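Local coordinates for protein 4-amino-4-deoxy-L-arabinose transferase or related glycosyltransferases of PMT family (Cupriavidus metallidurans, PDB 5EZM) that probably transfers 4-amino-4-deoxy-L-arabinose from an undecaprenyl-phosphate carrier to lipid A, as a zinc-binding integral membrane glycosyltransferase of the GT-C fold, at residues A[82-87]-A[258-263]; A[130-135]-A[179-184]; A[467-472]-A[491-496]. All blocks are in the same frame, centred on the assembly; numbering follows the deposited sequence.

Interaction 1. Residues A[82-87]-A[258-263]; sequences ALKYFE and NPEFPN
Lys84 NZ is the best-held polar atom here, gripped by two hydrogen bonds, one also a salt bridge. The charged bond runs from Lys84 NZ to Glu260 OE2 over 2.7 Å and uses the syn lone pair of that carboxylate oxygen. The other joins Lys84 NZ to Asn258 OD1 at 2.8 Å, with the ammonium 35° out of the carbonyl plane, so it lies on neither lone pair. The lysine chain is extended beyond CG and meets Asn258 tip to tip, whereas Glu260 arrives at about a right angle, its CG in the crowded position between N and carbonyl carbon (chi1 73°) and its chain bent at chi2. The salt bridge would be expected to favour the charged forms of both Lys84 and Glu260.

Beside this polar group, Phe86 lies in a T-shaped stack with Phe261: the edge of Phe261 points into the face of Phe86, centroids 5.1 Å apart and planes at 77°. Phe261 CD1 makes the closest approach, 3.5 Å from Phe86 CG. Lys84 CB covers the opposite face of the Phe86 ring, and Glu260 OE2 sits at its edge, 3.7 Å from Phe86 CE2. The acceptors are presented by a type I turn from Asn258 to Phe261, closed by Phe261 N to Asn258 O. Glu87, after Phe86, is a zinc ligand with His268 and His270, so the contact borders the metal site. Strand 83-84 and the loop after it meet the turn linking helix 236-257 to helix 261-267, with Phe512 of helix 511-516 touching both Phe86 and Glu260.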
loop_
_atom_site.group_PDB
_atom_site.type_symbol
_atom_site.label_atom_id
_atom_site.label_comp_id
_atom_site.label_asym_id
_atom_site.label_seq_id
_atom_site.Cartn_x
_atom_site.Cartn_y
_atom_site.Cartn_z
ATOM N N ALA A 82 3.280 -18.550 12.283
ATOM C CA ALA A 82 3.828 -19.900 12.242
ATOM C C ALA A 82 3.065 -20.790 11.269
ATOM O O ALA A 82 3.406 -21.966 11.106
ATOM C CB ALA A 82 3.845 -20.527 13.641
ATOM N N LEU A 83 2.054 -20.246 10.599
ATOM C CA LEU A 83 1.222 -21.019 9.690
ATOM C C LEU A 83 1.461 -20.599 8.247
ATOM O O LEU A 83 1.684 -19.420 7.955
ATOM C CB LEU A 83 -0.262 -20.859 10.027
ATOM C CG LEU A 83 -0.683 -21.304 11.423
ATOM C CD1 LEU A 83 -2.146 -20.969 11.632
ATOM C CD2 LEU A 83 -0.427 -22.791 11.604
ATOM N N LYS A 84 1.406 -21.582 7.348
ATOM C CA LYS A 84 1.623 -21.326 5.929
ATOM C C LYS A 84 0.634 -20.291 5.416
ATOM O O LYS A 84 -0.573 -20.387 5.662
ATOM C CB LYS A 84 1.490 -22.620 5.126
ATOM C CG LYS A 84 2.566 -23.651 5.408
ATOM C CD LYS A 84 2.380 -24.877 4.535
ATOM C CE LYS A 84 3.511 -25.870 4.730
ATOM N NZ LYS A 84 3.454 -26.982 3.736
ATOM N N TYR A 85 1.155 -19.293 4.708
ATOM C CA TYR A 85 0.358 -18.219 4.123
ATOM C C TYR A 85 0.704 -18.174 2.639
ATOM O O TYR A 85 1.747 -17.638 2.256
ATOM C CB TYR A 85 0.642 -16.889 4.811
ATOM C CG TYR A 85 -0.285 -15.765 4.411
ATOM C CD1 TYR A 85 -1.609 -15.748 4.834
ATOM C CD2 TYR A 85 0.165 -14.714 3.622
ATOM C CE1 TYR A 85 -2.462 -14.717 4.475
ATOM C CE2 TYR A 85 -0.682 -13.679 3.259
ATOM C CZ TYR A 85 -1.994 -13.686 3.688
ATOM O OH TYR A 85 -2.842 -12.661 3.331
ATOM N N PHE A 86 -0.165 -18.748 1.808
ATOM C CA PHE A 86 0.059 -18.844 0.372
ATOM C C PHE A 86 -0.885 -17.943 -0.420
ATOM O O PHE A 86 -1.211 -18.241 -1.572
ATOM C CB PHE A 86 -0.082 -20.291 -0.095
ATOM C CG PHE A 86 0.970 -21.212 0.451
ATOM C CD1 PHE A 86 2.186 -20.715 0.895
ATOM C CD2 PHE A 86 0.744 -22.581 0.515
ATOM C CE1 PHE A 86 3.162 -21.567 1.397
ATOM C CE2 PHE A 86 1.715 -23.440 1.012
ATOM C CZ PHE A 86 2.924 -22.931 1.457
ATOM N N GLU A 87 -1.333 -16.837 0.177
ATOM C CA GLU A 87 -2.237 -15.931 -0.518
ATOM C C GLU A 87 -1.508 -14.829 -1.284
ATOM O O GLU A 87 -2.147 -14.134 -2.081
ATOM C CB GLU A 87 -3.248 -15.307 0.470
ATOM C CG GLU A 87 -3.888 -16.301 1.464
ATOM C CD GLU A 87 -5.413 -16.505 1.305
ATOM O OE1 GLU A 87 -6.054 -15.881 0.434
ATOM O OE2 GLU A 87 -5.987 -17.309 2.073
ATOM N N ASN A 258 6.364 -27.550 -0.915
ATOM C CA ASN A 258 4.958 -27.604 -0.515
ATOM C C ASN A 258 4.118 -27.963 -1.732
ATOM O O ASN A 258 3.709 -27.081 -2.502
ATOM C CB ASN A 258 4.509 -26.279 0.092
ATOM C CG ASN A 258 5.531 -25.708 1.044
ATOM O OD1 ASN A 258 5.689 -26.192 2.167
ATOM N ND2 ASN A 258 6.240 -24.672 0.601
ATOM N N PRO A 259 3.844 -29.253 -1.941
ATOM C CA PRO A 259 3.074 -29.659 -3.130
ATOM C C PRO A 259 1.704 -29.011 -3.232
ATOM O O PRO A 259 1.178 -28.874 -4.344
ATOM C CB PRO A 259 2.966 -31.179 -2.966
ATOM C CG PRO A 259 4.149 -31.550 -2.138
ATOM C CD PRO A 259 4.347 -30.409 -1.183
ATOM N N GLU A 260 1.111 -28.603 -2.114
ATOM C CA GLU A 260 -0.217 -28.005 -2.138
ATOM C C GLU A 260 -0.205 -26.543 -2.563
ATOM O O GLU A 260 -1.280 -25.941 -2.674
ATOM C CB GLU A 260 -0.878 -28.139 -0.761
ATOM C CG GLU A 260 -0.304 -27.227 0.323
ATOM C CD GLU A 260 1.040 -27.696 0.861
ATOM O OE1 GLU A 260 1.546 -28.741 0.400
ATOM O OE2 GLU A 260 1.593 -27.018 1.755
ATOM N N PHE A 261 0.974 -25.959 -2.813
ATOM C CA PHE A 261 1.026 -24.525 -3.101
ATOM C C PHE A 261 0.384 -24.165 -4.435
ATOM O O PHE A 261 -0.483 -23.274 -4.450
ATOM C CB PHE A 261 2.470 -24.019 -3.030
ATOM C CG PHE A 261 2.637 -22.605 -3.527
ATOM C CD1 PHE A 261 2.537 -21.532 -2.655
ATOM C CD2 PHE A 261 2.886 -22.347 -4.872
ATOM C CE1 PHE A 261 2.687 -20.230 -3.115
ATOM C CE2 PHE A 261 3.030 -21.047 -5.334
ATOM C CZ PHE A 261 2.934 -19.990 -4.455
ATOM N N PRO A 262 0.762 -24.762 -5.577
ATOM C CA PRO A 262 0.256 -24.231 -6.859
ATOM C C PRO A 262 -1.257 -24.290 -6.990
ATOM O O PRO A 262 -1.868 -23.317 -7.456
ATOM C CB PRO A 262 0.959 -25.106 -7.908
ATOM C CG PRO A 262 1.359 -26.337 -7.188
ATOM C CD PRO A 262 1.663 -25.911 -5.785
ATOM N N ASN A 263 -1.882 -25.399 -6.580
ATOM C CA ASN A 263 -3.338 -25.491 -6.644
ATOM C C ASN A 263 -3.993 -24.395 -5.814
ATOM O O ASN A 263 -4.997 -23.805 -6.234
ATOM C CB ASN A 263 -3.799 -26.869 -6.175
ATOM C CG ASN A 263 -5.286 -27.078 -6.361
ATOM O OD1 ASN A 263 -5.950 -26.311 -7.056
ATOM N ND2 ASN A 263 -5.819 -28.126 -5.745
#

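Interaction 2. Residues A[130-135]-A[179-184]; sequences RRWFGA and QHPDAS. With MPG ([(Z)-octadec-9-enyl] (2R)-2,3-bis(oxidanyl)propanoate), chain J.
A helix end packed on an interhelical turn is the element at work here: the last turn of helix 112-133 rests against the loop that joins helices 160-178 and 185-206. His180 is the centrepiece, its CG anti to the backbone N (chi1 -164°), inserted between Trp132 and Arg131. It turns an edge to the indole, in an edge-to-face pair inclined at 56°, and His180 CD2 stands over the centre of the ring system, 3.7 Å from Trp132 CD2. Arg131 supplies the other neighbour. With its CG anti to N and the chain bent at chi2 (65°), it runs obliquely across one face of the imidazole, where Arg131 NE lies 3.6 Å from His180 CG. Arg131 CD adds a CH-pi contact, 4.2 Å from the centroid of the His180 ring, and Pro181 CD covers the opposite face.

The rotation of the imidazole is helped by its own turn, since Asp182 N donates to His180 ND1 over 3.1 Å within the type I turn from His180 to Ala183. At the far rim of the indole, Trp132 CZ2 comes 3.3 Å from Gln179 O, near the ring plane, while Trp132 CH2 packs on Pro181 CD at 3.7 Å. Arg131 NH2 continues past the histidine to Ala183 CB, 3.6 Å away.

Lipid lies close by: Ala135 O is 3.3 Å from MPG C8. Trp132 NE1 donates to Leu176 O, and the indole also touches Pro323, so the contact sits where the end of helix 112-133, the end of helix 160-178 and the start of helix 323-339 come together.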
loop_
_atom_site.group_PDB
_atom_site.type_symbol
_atom_site.label_atom_id
_atom_site.label_comp_id
_atom_site.label_asym_id
_atom_site.label_seq_id
_atom_site.Cartn_x
_atom_site.Cartn_y
_atom_site.Cartn_z
ATOM N N ARG A 130 10.402 13.046 -18.825
ATOM C CA ARG A 130 11.499 13.873 -19.317
ATOM C C ARG A 130 11.960 13.414 -20.692
ATOM O O ARG A 130 12.304 14.238 -21.549
ATOM C CB ARG A 130 12.666 13.848 -18.329
ATOM N N ARG A 131 11.966 12.101 -20.925
ATOM C CA ARG A 131 12.385 11.577 -22.220
ATOM C C ARG A 131 11.430 12.011 -23.327
ATOM O O ARG A 131 11.860 12.528 -24.364
ATOM C CB ARG A 131 12.481 10.055 -22.155
ATOM C CG ARG A 131 12.916 9.392 -23.450
ATOM C CD ARG A 131 14.339 9.772 -23.813
ATOM N NE ARG A 131 14.926 8.833 -24.761
ATOM C CZ ARG A 131 16.099 9.012 -25.358
ATOM N NH1 ARG A 131 16.810 10.103 -25.107
ATOM N NH2 ARG A 131 16.560 8.105 -26.208
ATOM N N TRP A 132 10.126 11.815 -23.122
ATOM C CA TRP A 132 9.164 12.053 -24.193
ATOM C C TRP A 132 8.678 13.493 -24.274
ATOM O O TRP A 132 8.406 13.982 -25.376
ATOM C CB TRP A 132 7.953 11.130 -24.035
ATOM C CG TRP A 132 8.187 9.740 -24.526
ATOM C CD1 TRP A 132 8.484 8.644 -23.771
ATOM C CD2 TRP A 132 8.139 9.291 -25.884
ATOM N NE1 TRP A 132 8.626 7.540 -24.575
ATOM C CE2 TRP A 132 8.419 7.911 -25.878
ATOM C CE3 TRP A 132 7.887 9.923 -27.105
ATOM C CZ2 TRP A 132 8.449 7.150 -27.043
ATOM C CZ3 TRP A 132 7.921 9.167 -28.263
ATOM C CH2 TRP A 132 8.200 7.796 -28.224
ATOM N N PHE A 133 8.556 14.188 -23.143
ATOM C CA PHE A 133 7.927 15.500 -23.129
ATOM C C PHE A 133 8.805 16.619 -22.585
ATOM O O PHE A 133 8.394 17.783 -22.650
ATOM C CB PHE A 133 6.621 15.449 -22.324
ATOM C CG PHE A 133 5.690 14.355 -22.760
ATOM C CD1 PHE A 133 5.050 14.423 -23.986
ATOM C CD2 PHE A 133 5.454 13.260 -21.945
ATOM C CE1 PHE A 133 4.191 13.421 -24.391
ATOM C CE2 PHE A 133 4.593 12.256 -22.344
ATOM C CZ PHE A 133 3.962 12.335 -23.569
ATOM N N GLY A 134 9.980 16.317 -22.055
ATOM C CA GLY A 134 10.931 17.345 -21.676
ATOM C C GLY A 134 11.008 17.535 -20.172
ATOM O O GLY A 134 10.288 16.911 -19.391
ATOM N N ALA A 135 11.904 18.445 -19.785
ATOM C CA ALA A 135 12.214 18.635 -18.371
ATOM C C ALA A 135 11.039 19.248 -17.614
ATOM O O ALA A 135 10.685 18.785 -16.523
ATOM C CB ALA A 135 13.466 19.501 -18.226
ATOM N N GLN A 179 10.666 2.584 -26.346
ATOM C CA GLN A 179 9.992 2.867 -27.604
ATOM C C GLN A 179 10.265 4.274 -28.118
ATOM O O GLN A 179 9.568 4.736 -29.026
ATOM C CB GLN A 179 8.486 2.642 -27.457
ATOM C CG GLN A 179 8.115 1.209 -27.120
ATOM C CD GLN A 179 8.658 0.217 -28.129
ATOM O OE1 GLN A 179 8.605 0.449 -29.335
ATOM N NE2 GLN A 179 9.193 -0.894 -27.637
ATOM N N HIS A 180 11.257 4.962 -27.568
ATOM C CA HIS A 180 11.614 6.275 -28.092
ATOM C C HIS A 180 12.462 6.110 -29.347
ATOM O O HIS A 180 13.431 5.345 -29.335
ATOM C CB HIS A 180 12.371 7.094 -27.052
ATOM C CG HIS A 180 12.432 8.557 -27.365
ATOM N ND1 HIS A 180 13.370 9.098 -28.219
ATOM C CD2 HIS A 180 11.669 9.592 -26.940
ATOM C CE1 HIS A 180 13.182 10.403 -28.305
ATOM N NE2 HIS A 180 12.157 10.729 -27.539
ATOM N N PRO A 181 12.125 6.794 -30.444
ATOM C CA PRO A 181 12.898 6.607 -31.683
ATOM C C PRO A 181 14.358 7.001 -31.553
ATOM O O PRO A 181 15.226 6.333 -32.128
ATOM C CB PRO A 181 12.157 7.495 -32.694
ATOM C CG PRO A 181 10.788 7.670 -32.127
ATOM C CD PRO A 181 10.967 7.681 -30.638
ATOM N N ASP A 182 14.659 8.062 -30.802
ATOM C CA ASP A 182 16.037 8.534 -30.653
ATOM C C ASP A 182 16.905 7.618 -29.774
ATOM O O ASP A 182 18.000 8.044 -29.375
ATOM C CB ASP A 182 16.042 9.955 -30.088
ATOM C CG ASP A 182 15.413 10.963 -31.036
ATOM O OD1 ASP A 182 15.556 10.792 -32.265
ATOM O OD2 ASP A 182 14.777 11.926 -30.553
ATOM N N ALA A 183 16.469 6.401 -29.462
ATOM C CA ALA A 183 17.266 5.451 -28.702
ATOM C C ALA A 183 17.857 4.404 -29.636
ATOM O O ALA A 183 17.218 3.992 -30.609
ATOM C CB ALA A 183 16.424 4.772 -27.620
ATOM N N SER A 184 19.079 3.977 -29.335
ATOM C CA SER A 184 19.740 2.964 -30.141
ATOM C C SER A 184 19.125 1.589 -29.881
ATOM O O SER A 184 18.343 1.389 -28.948
ATOM C CB SER A 184 21.240 2.939 -29.845
ATOM O OG SER A 184 21.485 2.653 -28.477
HETATM C C2 MPG J . 14.813 10.939 -12.230
HETATM C C3 MPG J . 14.637 11.781 -13.487
HETATM C C4 MPG J . 14.516 13.263 -13.171
HETATM C C5 MPG J . 14.227 14.109 -14.421
HETATM C C6 MPG J . 14.095 15.605 -14.090
HETATM C C7 MPG J . 13.649 16.448 -15.301
HETATM C C8 MPG J . 13.488 17.945 -14.940
#

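Interaction 3. Residues A[467-472]-A[491-496]; sequences ADIAPQ and HTLPFY
The tight part of this contact is a single methyl group seated on a ring. Ala467 CB stands over the centre of the Tyr496 ring, 3.5 Å from the centroid and 5° from the ring normal, an almost ideal CH-pi geometry. All six ring carbons lie at similar distances from it, the nearest including Tyr496 CE1 at 3.7 Å. Chi1 (-77°, CG anti to the carbonyl carbon) puts the Tyr496 ring next to Ala467, and chi2 (-76°) turns its face to the methyl group. The opposite face is covered by Phe495 CD2 of the same helix, so the phenol ring lies between a methyl group and its own neighbour.

Elsewhere the fit is looser. Ala470 CB touches Tyr496 CB at 4.0 Å and Leu493 CD1 at 4.2 Å, bridging two residues on the same side of helix 493-497. Leu493, its CG anti to the backbone N, brings one methyl branch across to do so. The longest of these contacts is Ile469 CG1 to Leu493 CD1, at 4.5 Å. Away from the interface, Asp468 and Pro471 turn to the exposed side, and Asp468 forms a salt bridge with Arg462.

The loop leading into helix 470-474, together with the helix's first residue, Ala470, is laid against helix 493-497. At the tip of the ring, Tyr496 OH is bonded to Glu107 and to the backbone N of Leu54, which ties this C-terminal part to residues from the N-terminal half of the chain. The chemistry implies an interface held between its two segments by apolar contact alone, with the phenol's polar end satisfied by residues elsewhere.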
loop_
_atom_site.group_PDB
_atom_site.type_symbol
_atom_site.label_atom_id
_atom_site.label_comp_id
_atom_site.label_asym_id
_atom_site.label_seq_id
_atom_site.Cartn_x
_atom_site.Cartn_y
_atom_site.Cartn_z
ATOM N N ALA A 467 -0.511 -1.806 20.718
ATOM C CA ALA A 467 0.857 -1.564 21.155
ATOM C C ALA A 467 0.921 -0.998 22.569
ATOM O O ALA A 467 1.939 -1.171 23.246
ATOM C CB ALA A 467 1.560 -0.619 20.179
ATOM N N ASP A 468 -0.141 -0.332 23.030
ATOM C CA ASP A 468 -0.140 0.219 24.382
ATOM C C ASP A 468 -0.147 -0.889 25.431
ATOM O O ASP A 468 0.614 -0.839 26.404
ATOM C CB ASP A 468 -1.337 1.153 24.574
ATOM C CG ASP A 468 -1.168 2.484 23.859
ATOM O OD1 ASP A 468 -0.013 2.918 23.656
ATOM O OD2 ASP A 468 -2.195 3.104 23.508
ATOM N N ILE A 469 -1.000 -1.904 25.254
ATOM C CA ILE A 469 -1.068 -2.997 26.218
ATOM C C ILE A 469 -0.023 -4.071 25.955
ATOM O O ILE A 469 0.032 -5.063 26.693
ATOM C CB ILE A 469 -2.467 -3.645 26.238
ATOM C CG1 ILE A 469 -2.658 -4.555 25.026
ATOM C CG2 ILE A 469 -3.540 -2.569 26.291
ATOM C CD1 ILE A 469 -3.976 -5.296 25.029
ATOM N N ALA A 470 0.813 -3.905 24.930
ATOM C CA ALA A 470 1.868 -4.888 24.687
ATOM C C ALA A 470 2.882 -4.957 25.828
ATOM O O ALA A 470 3.230 -6.077 26.240
ATOM C CB ALA A 470 2.544 -4.609 23.339
ATOM N N PRO A 471 3.387 -3.845 26.388
ATOM C CA PRO A 471 4.341 -3.990 27.507
ATOM C C PRO A 471 3.777 -4.718 28.718
ATOM O O PRO A 471 4.496 -5.513 29.336
ATOM C CB PRO A 471 4.711 -2.536 27.838
ATOM C CG PRO A 471 4.511 -1.805 26.573
ATOM C CD PRO A 471 3.305 -2.442 25.942
ATOM N N GLN A 472 2.518 -4.461 29.087
ATOM C CA GLN A 472 1.909 -5.190 30.199
ATOM C C GLN A 472 1.920 -6.694 29.948
ATOM O O GLN A 472 2.235 -7.481 30.849
ATOM C CB GLN A 472 0.479 -4.701 30.430
ATOM C CG GLN A 472 0.377 -3.278 30.955
ATOM C CD GLN A 472 0.764 -3.168 32.420
ATOM O OE1 GLN A 472 0.780 -4.164 33.146
ATOM N NE2 GLN A 472 1.077 -1.951 32.861
ATOM N N HIS A 491 -3.937 -8.822 14.034
ATOM C CA HIS A 491 -2.930 -8.565 13.016
ATOM C C HIS A 491 -1.785 -7.681 13.493
ATOM O O HIS A 491 -0.748 -7.630 12.823
ATOM C CB HIS A 491 -3.575 -7.923 11.788
ATOM C CG HIS A 491 -4.492 -8.837 11.037
ATOM N ND1 HIS A 491 -4.031 -9.830 10.200
ATOM C CD2 HIS A 491 -5.843 -8.899 10.987
ATOM C CE1 HIS A 491 -5.059 -10.466 9.667
ATOM N NE2 HIS A 491 -6.171 -9.919 10.127
ATOM N N THR A 492 -1.936 -6.990 14.617
ATOM C CA THR A 492 -0.918 -6.050 15.071
ATOM C C THR A 492 -0.283 -6.427 16.397
ATOM O O THR A 492 0.916 -6.201 16.581
ATOM C CB THR A 492 -1.514 -4.644 15.185
ATOM O OG1 THR A 492 -2.639 -4.674 16.071
ATOM C CG2 THR A 492 -1.959 -4.146 13.820
ATOM N N LEU A 493 -1.050 -6.991 17.330
ATOM C CA LEU A 493 -0.498 -7.301 18.647
ATOM C C LEU A 493 0.606 -8.354 18.612
ATOM O O LEU A 493 1.615 -8.166 19.316
ATOM C CB LEU A 493 -1.623 -7.727 19.600
ATOM C CG LEU A 493 -1.193 -8.009 21.043
ATOM C CD1 LEU A 493 -0.664 -6.745 21.695
ATOM C CD2 LEU A 493 -2.344 -8.579 21.846
ATOM N N PRO A 494 0.498 -9.458 17.858
ATOM C CA PRO A 494 1.631 -10.400 17.820
ATOM C C PRO A 494 2.923 -9.770 17.329
ATOM O O PRO A 494 3.997 -10.122 17.832
ATOM C CB PRO A 494 1.137 -11.515 16.883
ATOM C CG PRO A 494 -0.079 -10.983 16.223
ATOM C CD PRO A 494 -0.680 -10.005 17.166
ATOM N N PHE A 495 2.855 -8.838 16.372
ATOM C CA PHE A 495 4.065 -8.149 15.933
ATOM C C PHE A 495 4.696 -7.377 17.081
ATOM O O PHE A 495 5.905 -7.474 17.318
ATOM C CB PHE A 495 3.757 -7.204 14.771
ATOM C CG PHE A 495 4.936 -6.358 14.346
ATOM C CD1 PHE A 495 5.889 -6.860 13.471
ATOM C CD2 PHE A 495 5.092 -5.065 14.822
ATOM C CE1 PHE A 495 6.973 -6.082 13.076
ATOM C CE2 PHE A 495 6.172 -4.281 14.432
ATOM C CZ PHE A 495 7.113 -4.789 13.559
ATOM N N TYR A 496 3.889 -6.594 17.801
ATOM C CA TYR A 496 4.432 -5.800 18.899
ATOM C C TYR A 496 4.930 -6.677 20.039
ATOM O O TYR A 496 5.825 -6.265 20.787
ATOM C CB TYR A 496 3.389 -4.803 19.398
ATOM C CG TYR A 496 3.253 -3.614 18.483
ATOM C CD1 TYR A 496 4.209 -2.609 18.480
ATOM C CD2 TYR A 496 2.177 -3.501 17.608
ATOM C CE1 TYR A 496 4.099 -1.521 17.638
ATOM C CE2 TYR A 496 2.058 -2.410 16.760
ATOM C CZ TYR A 496 3.025 -1.427 16.782
ATOM O OH TYR A 496 2.919 -0.342 15.948
#

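How the interactions relate
From the N terminus, the chain first passes residues 82-87, whose partners at 258-263 come only after a long, mostly helical excursion. Interaction 1 closes that loop, tying strand 83-84 to the turn between helices 236-257 and 261-267. Interaction 2 lies wholly within it, closing a shorter loop that ties the end of helix 112-133 to the loop before helix 185-206. Interaction 3 follows in series and ties helix 493-497 to the loop before helix 470-474. None of the loops cross. The centres of interactions 2 and 3 are about 50 Å apart, on opposite sides of the chain's centre, whereas interactions 1 and 3 have nearest atoms about 7 Å apart without touching.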